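Local coordinates for Lin1944 protein (Listeria innocua, PDB 3D7L), which is of unknown function but belongs to the short-chain dehydrogenase/reductase family and is probably an oxidoreductase, at residues D[63-71]-D[84-93]. Sequence-based numbering, arbitrary orientation.
Sequences VSATGSATF and VTISSKLGGQ
The backbone of Ser68 is bonded to Ser88 and Lys89 of helix 79-100 through both its N and its O. Its N-H points almost straight at Ser88 OG (Ser68 N to OG 2.9 Å, 169° at the hydrogen). Ser68 O accepts from Lys89 N at 3.0 Å, with the donor above the carbonyl plane. The helix has a wider pi-type turn at 86-90. One turn earlier, Thr85 OG1 accepts from Thr70 N at 2.9 Å and is also hydrogen-bonded to Ser127. At the strand end, Ser64 OG donates to Gln93 OE1 at 2.6 Å. The amide of Gln93 is held from its other end too: NE2 donates to Lys89 O in the carbonyl plane, on a lone pair, and also reaches Thr113 O. Both ends of this buried amide are thus satisfied and its flip is fixed.

The fold is the Rossmann-type fold of this family, with a parallel sheet. The segment 63-71 leaves the C-terminal end of central strand 59-64 and runs along the helix that follows it.

Van der Waals contacts lie between the bonds. Gly67 brings its CA to 3.6 Å from Lys89 CA, where a CB would clash. A bend at chi2 (75°) lays Lys89 CD 3.4 Å from Gly67 O, and a second at chi4 turns NZ to Asn132 OD1 and Thr114 O. Ala69 CB meets Thr85 CG2 at 3.6 Å. The side chains of Thr70 and Val84 cross at about a right angle, with Thr70 OG1, bonded to Lys81 O, against Val84 CB.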
loop_
_atom_site.group_PDB
_atom_site.type_symbol
_atom_site.label_atom_id
_atom_site.label_comp_id
_atom_site.label_asym_id
_atom_site.label_seq_id
_atom_site.Cartn_x
_atom_site.Cartn_y
_atom_site.Cartn_z
ATOM N N VAL D 63 -11.443 -6.367 14.596
ATOM C CA VAL D 63 -10.311 -7.179 14.245
ATOM C C VAL D 63 -10.575 -7.750 12.869
ATOM O O VAL D 63 -11.545 -8.451 12.652
ATOM C CB VAL D 63 -10.133 -8.363 15.191
ATOM C CG1 VAL D 63 -8.916 -9.170 14.790
ATOM C CG2 VAL D 63 -10.029 -7.909 16.656
ATOM N N SER D 64 -9.667 -7.474 11.948
ATOM C CA SER D 64 -9.765 -8.002 10.604
ATOM C C SER D 64 -8.671 -9.032 10.425
ATOM O O SER D 64 -7.477 -8.683 10.471
ATOM C CB SER D 64 -9.589 -6.875 9.585
ATOM O OG SER D 64 -9.368 -7.388 8.273
ATOM N N ALA D 65 -9.079 -10.293 10.264
ATOM C CA ALA D 65 -8.177 -11.362 9.848
ATOM C C ALA D 65 -8.659 -11.880 8.481
ATOM O O ALA D 65 -8.834 -13.084 8.262
ATOM C CB ALA D 65 -8.164 -12.455 10.888
ATOM N N THR D 66 -8.907 -10.941 7.575
ATOM C CA THR D 66 -9.606 -11.212 6.322
ATOM C C THR D 66 -8.943 -10.427 5.194
ATOM O O THR D 66 -8.057 -9.621 5.441
ATOM C CB THR D 66 -11.119 -10.826 6.421
ATOM O OG1 THR D 66 -11.850 -11.498 5.389
ATOM C CG2 THR D 66 -11.345 -9.290 6.322
ATOM N N GLY D 67 -9.387 -10.659 3.968
ATOM C CA GLY D 67 -8.891 -9.899 2.823
ATOM C C GLY D 67 -8.068 -10.783 1.923
ATOM O O GLY D 67 -7.180 -11.481 2.385
ATOM N N SER D 68 -8.361 -10.746 0.632
ATOM C CA SER D 68 -7.694 -11.595 -0.347
ATOM C C SER D 68 -6.869 -10.765 -1.304
ATOM O O SER D 68 -7.241 -9.634 -1.621
ATOM C CB SER D 68 -8.717 -12.383 -1.180
ATOM O OG SER D 68 -9.693 -13.003 -0.365
ATOM N N ALA D 69 -5.782 -11.370 -1.776
ATOM C CA ALA D 69 -4.842 -10.768 -2.720
ATOM C C ALA D 69 -4.565 -11.745 -3.863
ATOM O O ALA D 69 -4.309 -12.934 -3.614
ATOM C CB ALA D 69 -3.520 -10.430 -2.016
ATOM N N THR D 70 -4.604 -11.247 -5.097
ATOM C CA THR D 70 -4.187 -12.040 -6.253
ATOM C C THR D 70 -2.763 -12.555 -6.065
ATOM O O THR D 70 -1.859 -11.774 -5.710
ATOM C CB THR D 70 -4.279 -11.219 -7.560
ATOM O OG1 THR D 70 -5.657 -11.016 -7.868
ATOM C CG2 THR D 70 -3.633 -11.949 -8.720
ATOM N N PHE D 71 -2.588 -13.859 -6.316
ATOM C CA PHE D 71 -1.311 -14.570 -6.194
ATOM C C PHE D 71 -0.897 -15.053 -7.586
ATOM O O PHE D 71 -1.003 -16.231 -7.903
ATOM C CB PHE D 71 -1.483 -15.736 -5.215
ATOM C CG PHE D 71 -0.196 -16.381 -4.751
ATOM C CD1 PHE D 71 0.078 -17.706 -5.084
ATOM C CD2 PHE D 71 0.713 -15.687 -3.928
ATOM C CE1 PHE D 71 1.256 -18.344 -4.635
ATOM C CE2 PHE D 71 1.903 -16.316 -3.458
ATOM C CZ PHE D 71 2.174 -17.647 -3.826
ATOM N N VAL D 84 -8.442 -6.816 -7.985
ATOM C CA VAL D 84 -9.075 -7.715 -7.015
ATOM C C VAL D 84 -8.425 -7.523 -5.633
ATOM O O VAL D 84 -9.111 -7.276 -4.637
ATOM C CB VAL D 84 -9.030 -9.214 -7.499
ATOM C CG1 VAL D 84 -9.733 -10.110 -6.515
ATOM C CG2 VAL D 84 -9.668 -9.358 -8.897
ATOM N N THR D 85 -7.097 -7.595 -5.582
ATOM C CA THR D 85 -6.365 -7.275 -4.341
ATOM C C THR D 85 -6.803 -5.915 -3.792
ATOM O O THR D 85 -7.126 -5.778 -2.596
ATOM C CB THR D 85 -4.872 -7.208 -4.602
ATOM O OG1 THR D 85 -4.487 -8.397 -5.272
ATOM C CG2 THR D 85 -4.075 -7.067 -3.265
ATOM N N ILE D 86 -6.806 -4.923 -4.683
ATOM C CA ILE D 86 -7.154 -3.551 -4.331
ATOM C C ILE D 86 -8.513 -3.445 -3.656
ATOM O O ILE D 86 -8.651 -2.687 -2.687
ATOM C CB ILE D 86 -7.027 -2.586 -5.527
ATOM C CG1 ILE D 86 -5.538 -2.431 -5.907
ATOM C CG2 ILE D 86 -7.626 -1.223 -5.188
ATOM C CD1 ILE D 86 -5.278 -1.564 -7.127
ATOM N N SER D 87 -9.494 -4.227 -4.115
ATOM C CA SER D 87 -10.833 -4.158 -3.509
ATOM C C SER D 87 -10.962 -4.951 -2.216
ATOM O O SER D 87 -11.870 -4.689 -1.430
ATOM C CB SER D 87 -11.948 -4.558 -4.506
ATOM O OG SER D 87 -11.974 -5.965 -4.674
ATOM N N SER D 88 -10.050 -5.900 -1.984
ATOM C CA SER D 88 -10.209 -6.860 -0.878
ATOM C C SER D 88 -9.185 -6.725 0.272
ATOM O O SER D 88 -9.449 -6.008 1.235
ATOM C CB SER D 88 -10.272 -8.295 -1.413
ATOM O OG SER D 88 -10.617 -9.203 -0.372
ATOM N N LYS D 89 -8.032 -7.392 0.176
ATOM C CA LYS D 89 -7.026 -7.307 1.228
ATOM C C LYS D 89 -6.629 -5.860 1.486
ATOM O O LYS D 89 -6.397 -5.491 2.635
ATOM C CB LYS D 89 -5.784 -8.152 0.897
ATOM C CG LYS D 89 -4.657 -8.127 1.950
ATOM C CD LYS D 89 -5.013 -8.958 3.168
ATOM C CE LYS D 89 -3.888 -9.018 4.191
ATOM N NZ LYS D 89 -2.745 -9.803 3.699
ATOM N N LEU D 90 -6.541 -5.055 0.426
ATOM C CA LEU D 90 -6.153 -3.644 0.553
ATOM C C LEU D 90 -7.346 -2.762 0.945
ATOM O O LEU D 90 -7.456 -2.322 2.089
ATOM C CB LEU D 90 -5.497 -3.124 -0.734
ATOM C CG LEU D 90 -4.741 -1.777 -0.659
ATOM C CD1 LEU D 90 -3.724 -1.683 -1.810
ATOM C CD2 LEU D 90 -5.666 -0.566 -0.652
ATOM N N GLY D 91 -8.243 -2.539 -0.017
ATOM C CA GLY D 91 -9.324 -1.563 0.103
ATOM C C GLY D 91 -10.408 -2.035 1.034
ATOM O O GLY D 91 -11.026 -1.226 1.688
ATOM N N GLY D 92 -10.649 -3.347 1.066
ATOM C CA GLY D 92 -11.623 -3.946 1.951
ATOM C C GLY D 92 -11.263 -3.731 3.404
ATOM O O GLY D 92 -12.106 -3.260 4.171
ATOM N N GLN D 93 -10.010 -4.014 3.789
ATOM C CA GLN D 93 -9.592 -3.806 5.183
ATOM C C GLN D 93 -9.570 -2.317 5.570
ATOM O O GLN D 93 -9.940 -1.949 6.692
ATOM C CB GLN D 93 -8.228 -4.429 5.461
ATOM C CG GLN D 93 -8.173 -5.929 5.424
ATOM C CD GLN D 93 -6.921 -6.436 6.149
ATOM O OE1 GLN D 93 -6.985 -6.802 7.327
ATOM N NE2 GLN D 93 -5.773 -6.434 5.450
#